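Local structure of xyloglucan-specific endo-beta-1,4-glucanase BoGH9A (Bacteroides ovatus, 6DHT) at residues Val80-Pro83 / Gly84-Leu88; Tyr314-Gln317 / Asn318-Asn321. The protein cleaves the beta-1,4-glucan backbone of xyloglucan internally, releasing xyloglucan oligosaccharides as part of xyloglucan degradation. All coordinates share one frame; numbering follows the deposited sequence.

Contact 1 of 2, residues Val80-Pro83 / Gly84-Leu88; sequences VTTP and GKYIL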
ATOM      1  N   VAL A  80      16.937  -9.304 -24.807  1.00 21.78           N
ATOM      2  CA  VAL A  80      16.022  -8.704 -25.771  1.00 20.26           C
ATOM      3  C   VAL A  80      15.629  -7.340 -25.223  1.00 19.83           C
ATOM      4  O   VAL A  80      14.997  -7.261 -24.163  1.00 20.66           O
ATOM      5  CB  VAL A  80      14.770  -9.555 -26.000  1.00 20.02           C
ATOM      6  CG1 VAL A  80      13.871  -8.893 -27.013  1.00 20.01           C
ATOM      7  CG2 VAL A  80      15.137 -10.978 -26.466  1.00 22.31           C
ATOM      8  N   THR A  81      16.009  -6.274 -25.918  1.00 21.61           N
ATOM      9  CA  THR A  81      15.800  -4.917 -25.398  1.00 20.21           C
ATOM     10  C   THR A  81      14.995  -4.011 -26.332  1.00 20.33           C
ATOM     11  O   THR A  81      14.655  -2.894 -25.967  1.00 25.88           O
ATOM     12  CB  THR A  81      17.135  -4.239 -25.075  1.00 23.69           C
ATOM     13  OG1 THR A  81      17.915  -4.161 -26.275  1.00 29.93           O
ATOM     14  CG2 THR A  81      17.910  -5.015 -24.028  1.00 21.34           C
ATOM     15  N   THR A  82      14.684  -4.480 -27.537  1.00 24.71           N
ATOM     16  CA  THR A  82      13.925  -3.663 -28.471  1.00 23.58           C
ATOM     17  C   THR A  82      12.434  -3.640 -28.110  1.00 25.05           C
ATOM     18  O   THR A  82      11.813  -4.702 -27.998  1.00 25.19           O
ATOM     19  CB  THR A  82      14.112  -4.159 -29.925  1.00 27.82           C
ATOM     20  OG1 THR A  82      15.499  -4.080 -30.263  1.00 30.86           O
ATOM     21  CG2 THR A  82      13.327  -3.297 -30.886  1.00 29.41           C
ATOM     22  N   PRO A  83      11.850  -2.431 -27.956  1.00 23.18           N
ATOM     23  CA  PRO A  83      10.399  -2.376 -27.712  1.00 22.42           C
ATOM     24  C   PRO A  83       9.581  -3.040 -28.813  1.00 29.88           C
ATOM     25  O   PRO A  83       9.884  -2.907 -30.003  1.00 29.48           O
ATOM     26  CB  PRO A  83      10.103  -0.876 -27.672  1.00 25.50           C
ATOM     27  CG  PRO A  83      11.387  -0.254 -27.254  1.00 24.48           C
ATOM     28  CD  PRO A  83      12.464  -1.093 -27.893  1.00 25.32           C
ATOM     29  N   GLY A  84       8.540  -3.753 -28.413  1.00 22.30           N
ATOM     30  CA  GLY A  84       7.712  -4.467 -29.362  1.00 25.20           C
ATOM     31  C   GLY A  84       6.868  -5.537 -28.713  1.00 24.21           C
ATOM     32  O   GLY A  84       6.864  -5.678 -27.484  1.00 24.39           O
ATOM     33  N   LYS A  85       6.150  -6.295 -29.541  1.00 23.94           N
ATOM     34  CA  LYS A  85       5.345  -7.418 -29.077  1.00 22.30           C
ATOM     35  C   LYS A  85       6.024  -8.697 -29.519  1.00 25.17           C
ATOM     36  O   LYS A  85       6.467  -8.800 -30.666  1.00 23.69           O
ATOM     37  CB  LYS A  85       3.928  -7.343 -29.656  1.00 23.65           C
ATOM     38  CG  LYS A  85       3.017  -8.461 -29.202  1.00 25.31           C
ATOM     39  CD  LYS A  85       1.634  -8.371 -29.847  1.00 31.70           C
ATOM     40  CE  LYS A  85       0.787  -9.562 -29.450  1.00 35.04           C
ATOM     41  NZ  LYS A  85      -0.615  -9.485 -29.962  1.00 49.29           N
ATOM     42  N   TYR A  86       6.124  -9.651 -28.601  1.00 20.51           N
ATOM     43  CA  TYR A  86       6.932 -10.852 -28.797  1.00 22.88           C
ATOM     44  C   TYR A  86       6.140 -12.098 -28.422  1.00 23.23           C
ATOM     45  O   TYR A  86       5.146 -12.026 -27.690  1.00 23.09           O
ATOM     46  CB  TYR A  86       8.216 -10.786 -27.957  1.00 19.67           C
ATOM     47  CG  TYR A  86       9.129  -9.678 -28.386  1.00 21.21           C
ATOM     48  CD1 TYR A  86      10.069  -9.878 -29.392  1.00 19.90           C
ATOM     49  CD2 TYR A  86       9.040  -8.424 -27.807  1.00 19.19           C
ATOM     50  CE1 TYR A  86      10.885  -8.872 -29.799  1.00 22.21           C
ATOM     51  CE2 TYR A  86       9.856  -7.405 -28.206  1.00 22.91           C
ATOM     52  CZ  TYR A  86      10.790  -7.638 -29.209  1.00 19.95           C
ATOM     53  OH  TYR A  86      11.619  -6.634 -29.634  1.00 23.71           O
ATOM     54  N   ILE A  87       6.576 -13.240 -28.942  1.00 23.80           N
ATOM     55  CA  ILE A  87       6.007 -14.518 -28.550  1.00 20.69           C
ATOM     56  C   ILE A  87       7.069 -15.382 -27.895  1.00 21.34           C
ATOM     57  O   ILE A  87       8.151 -15.562 -28.452  1.00 26.49           O
ATOM     58  CB  ILE A  87       5.479 -15.296 -29.768  1.00 23.98           C
ATOM     59  CG1 ILE A  87       4.514 -14.440 -30.592  1.00 23.74           C
ATOM     60  CG2 ILE A  87       4.809 -16.602 -29.319  1.00 29.26           C
ATOM     61  CD1 ILE A  87       4.262 -15.023 -31.990  1.00 29.47           C
ATOM     62  N   LEU A  88       6.754 -15.903 -26.717  1.00 21.43           N
ATOM     63  CA  LEU A  88       7.621 -16.837 -26.019  1.00 24.22           C
ATOM     64  C   LEU A  88       7.085 -18.240 -26.277  1.00 25.19           C
ATOM     65  O   LEU A  88       5.971 -18.546 -25.882  1.00 25.64           O
ATOM     66  CB  LEU A  88       7.616 -16.554 -24.509  1.00 24.30           C
ATOM     67  CG  LEU A  88       8.642 -17.286 -23.623  1.00 28.54           C
ATOM     68  CD1 LEU A  88       8.682 -16.635 -22.244  1.00 29.89           C
ATOM     69  CD2 LEU A  88       8.351 -18.709 -23.426  1.00 34.51           C
TER
HETATM   70  O   HOH W   1       9.930  -5.037 -32.227  1.00 43.06           O
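Tyr86 reaches back four residues and gives its phenolic hydrogen to the peptide carbonyl of Thr82, with OH only 2.5 Å from Thr82 O. The C=O...OH angle of 129° is ordinary for such a bond, but the donor stands above the carbonyl plane, 38° out of it. Thr82 O lies at the edge of the ring, near its plane, 3.3 Å from Tyr86 CE2, while one face receives Val80 CG1, which sits 4.0 Å from Tyr86 CZ and is displaced toward the rim. With CG beside the backbone N (chi1 -65°), the ring runs back along its own strand to the preceding turn.

That turn is shaped by Pro83 and Gly84. The nearly fully extended Gly84 has a backbone that a side chain could hardly share: a beta carbon there would fall 2.6 Å from Pro83 O. A water 3.1 Å from Pro83 O also lies near the phenol oxygen, to which its bond is weak.

A tyrosine bonded to the carbonyl four residues earlier, behind a Pro-Gly pair, is the tyrosine corner of Greek-key beta sandwiches. Pro83 rests on Pro27. Inward, Val80 and Tyr86 meet Val54 of strand 53-58 and Ile99 of strand 93-99, and Ile45 of strand 42-47 also touches Tyr86, while strand 84-90 is hydrogen-bonded to strands on both flanks.

Contact 2 of 2, residues Tyr314-Gln317 / Asn318-Asn321; sequences YYNQ and NLLN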
ATOM      1  N   TYR A 314      -3.806   2.195  24.634  1.00 23.95           N
ATOM      2  CA  TYR A 314      -4.006   1.297  23.503  1.00 25.81           C
ATOM      3  C   TYR A 314      -5.481   1.044  23.233  1.00 35.23           C
ATOM      4  O   TYR A 314      -6.330   1.207  24.123  1.00 31.69           O
ATOM      5  CB  TYR A 314      -3.310  -0.028  23.772  1.00 26.40           C
ATOM      6  CG  TYR A 314      -1.894   0.142  24.261  1.00 32.85           C
ATOM      7  CD1 TYR A 314      -1.022   1.024  23.632  1.00 26.88           C
ATOM      8  CD2 TYR A 314      -1.435  -0.560  25.366  1.00 33.36           C
ATOM      9  CE1 TYR A 314       0.272   1.185  24.084  1.00 30.19           C
ATOM     10  CE2 TYR A 314      -0.147  -0.407  25.823  1.00 33.21           C
ATOM     11  CZ  TYR A 314       0.705   0.463  25.182  1.00 34.55           C
ATOM     12  OH  TYR A 314       1.990   0.611  25.648  1.00 34.40           O
ATOM     13  N   TYR A 315      -5.780   0.629  22.005  1.00 26.71           N
ATOM     14  CA  TYR A 315      -7.134   0.281  21.633  1.00 30.79           C
ATOM     15  C   TYR A 315      -7.286  -1.206  21.787  1.00 24.95           C
ATOM     16  O   TYR A 315      -6.778  -1.980  20.976  1.00 25.04           O
ATOM     17  CB  TYR A 315      -7.470   0.661  20.185  1.00 30.27           C
ATOM     18  CG  TYR A 315      -8.931   0.398  19.871  1.00 23.50           C
ATOM     19  CD1 TYR A 315      -9.901   1.297  20.280  1.00 24.45           C
ATOM     20  CD2 TYR A 315      -9.333  -0.732  19.178  1.00 23.52           C
ATOM     21  CE1 TYR A 315     -11.241   1.076  20.014  1.00 22.08           C
ATOM     22  CE2 TYR A 315     -10.670  -0.965  18.911  1.00 22.87           C
ATOM     23  CZ  TYR A 315     -11.620  -0.056  19.338  1.00 22.01           C
ATOM     24  OH  TYR A 315     -12.956  -0.262  19.087  1.00 25.38           O
ATOM     25  N   ASN A 316      -7.976  -1.609  22.851  1.00 34.23           N
ATOM     26  CA  ASN A 316      -8.330  -3.006  23.061  1.00 35.77           C
ATOM     27  C   ASN A 316      -9.840  -3.149  22.974  1.00 34.81           C
ATOM     28  O   ASN A 316     -10.568  -2.650  23.840  1.00 32.52           O
ATOM     29  CB  ASN A 316      -7.834  -3.497  24.424  1.00 36.76           C
ATOM     30  CG  ASN A 316      -7.953  -4.993  24.572  1.00 32.65           C
ATOM     31  OD1 ASN A 316      -9.016  -5.561  24.354  1.00 32.91           O
ATOM     32  ND2 ASN A 316      -6.847  -5.648  24.906  1.00 39.83           N
ATOM     33  N   GLN A 317     -10.309  -3.826  21.934  1.00 32.50           N
ATOM     34  CA  GLN A 317     -11.737  -3.848  21.650  1.00 31.74           C
ATOM     35  C   GLN A 317     -12.475  -4.745  22.636  1.00 32.84           C
ATOM     36  O   GLN A 317     -13.579  -4.423  23.069  1.00 31.60           O
ATOM     37  CB  GLN A 317     -12.006  -4.329  20.226  1.00 28.18           C
ATOM     38  CG  GLN A 317     -13.408  -4.011  19.760  1.00 28.95           C
ATOM     39  CD  GLN A 317     -13.470  -3.790  18.266  1.00 23.51           C
ATOM     40  OE1 GLN A 317     -13.433  -2.653  17.796  1.00 26.48           O
ATOM     41  NE2 GLN A 317     -13.576  -4.865  17.521  1.00 24.92           N
ATOM     42  N   ASN A 318     -11.872  -5.878  22.959  1.00 33.17           N
ATOM     43  CA  ASN A 318     -12.450  -6.780  23.952  1.00 35.35           C
ATOM     44  C   ASN A 318     -12.684  -6.076  25.291  1.00 42.14           C
ATOM     45  O   ASN A 318     -13.759  -6.203  25.885  1.00 36.45           O
ATOM     46  CB  ASN A 318     -11.570  -8.016  24.126  1.00 37.64           C
ATOM     47  CG  ASN A 318     -11.860  -9.096  23.085  1.00 55.48           C
ATOM     48  OD1 ASN A 318     -12.668  -8.896  22.172  1.00 58.38           O
ATOM     49  ND2 ASN A 318     -11.200 -10.247  23.219  1.00 59.05           N
ATOM     50  N   LEU A 319     -11.700  -5.317  25.766  1.00 34.66           N
ATOM     51  CA  LEU A 319     -11.874  -4.584  27.015  1.00 34.71           C
ATOM     52  C   LEU A 319     -12.905  -3.482  26.885  1.00 40.84           C
ATOM     53  O   LEU A 319     -13.618  -3.177  27.835  1.00 39.62           O
ATOM     54  CB  LEU A 319     -10.559  -3.972  27.471  1.00 34.44           C
ATOM     55  CG  LEU A 319      -9.441  -4.945  27.805  1.00 42.92           C
ATOM     56  CD1 LEU A 319      -8.270  -4.150  28.344  1.00 42.17           C
ATOM     57  CD2 LEU A 319      -9.897  -6.011  28.806  1.00 45.16           C
ATOM     58  N   LEU A 320     -12.974  -2.869  25.710  1.00 34.01           N
ATOM     59  CA  LEU A 320     -13.924  -1.803  25.466  1.00 30.63           C
ATOM     60  C   LEU A 320     -15.332  -2.378  25.546  1.00 34.95           C
ATOM     61  O   LEU A 320     -16.241  -1.757  26.100  1.00 34.86           O
ATOM     62  CB  LEU A 320     -13.665  -1.194  24.087  1.00 34.35           C
ATOM     63  CG  LEU A 320     -14.513  -0.005  23.642  1.00 32.46           C
ATOM     64  CD1 LEU A 320     -13.712   0.842  22.648  1.00 34.15           C
ATOM     65  CD2 LEU A 320     -15.822  -0.458  23.007  1.00 31.80           C
ATOM     66  N   ASN A 321     -15.503  -3.573  24.994  1.00 31.50           N
ATOM     67  CA  ASN A 321     -16.816  -4.203  24.935  1.00 32.69           C
ATOM     68  C   ASN A 321     -17.326  -4.645  26.309  1.00 41.86           C
ATOM     69  O   ASN A 321     -18.527  -4.832  26.490  1.00 40.68           O
ATOM     70  CB  ASN A 321     -16.782  -5.377  23.961  1.00 34.85           C
ATOM     71  CG  ASN A 321     -16.709  -4.927  22.513  1.00 26.29           C
ATOM     72  OD1 ASN A 321     -17.077  -3.801  22.193  1.00 29.62           O
ATOM     73  ND2 ASN A 321     -16.273  -5.822  21.632  1.00 30.97           N
TER
HETATM   74  O   HOH W   2     -13.536  -7.376  19.145  1.00 38.85           O
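Asn316 turns its amide forward over the first turn of the helix, where OD1 accepts Leu319 N at 3.0 Å in a nearly straight bond. The N-H comes from above the amide carbonyl plane, 43° out of it, and not along a lone pair. Having CG anti to the backbone N (chi1 -169°) brings the amide over Leu319, whose CG lies 3.6 Å from Asn316 CG, so an apolar contact accompanies the polar one.

This is a helix N-cap: the side chain stands in for a carbonyl missing ahead of helix 317-321, and the regular i to i+4 bonds follow, from Leu320 N to Asn316 O and from Asn321 N to Gln317 O at 2.9 Å. With an alanine in place of Asn316, Leu319 N is likely to lose its capping acceptor and the Leu319 side chain the amide it packs on.

Leu320 comes slantwise to the Tyr315 ring, its CD1 3.6 Å from Tyr315 CE1. The phenol OH of Tyr315 donates to Gln317 OE1 at 2.8 Å, in the carbonyl plane and on a lone pair; Lys239 also donates to this oxygen, while Gln317 NE2 serves Thr330 O and a water 3.0 Å away. Asn321 lies at a slant to Gln317, their amide planes 25° apart and Asn321 ND2 3.9 Å from Gln317 CG, while its OD1 accepts Ile328 N.

Following the chain from its N terminus, contact 1 comes first, in the Ig-like domain, closing the connection that leaves strand 72-76 of one antiparallel sheet and enters strand 84-90 of the other. The chain then passes into the family 9 glycosidase region. There, after helix 292-309, contact 2 turns a loop into the short helix 317-321. Each is built from consecutive residues, and the first closes before the second opens, so they neither nest nor cross. Their centres lie 56 Å apart on opposite sides of the chain's centre, with nearest atoms about 47 Å apart; one ties the loop between two beta sheets to the strand that follows it, the other starts a helix, and they do not touch.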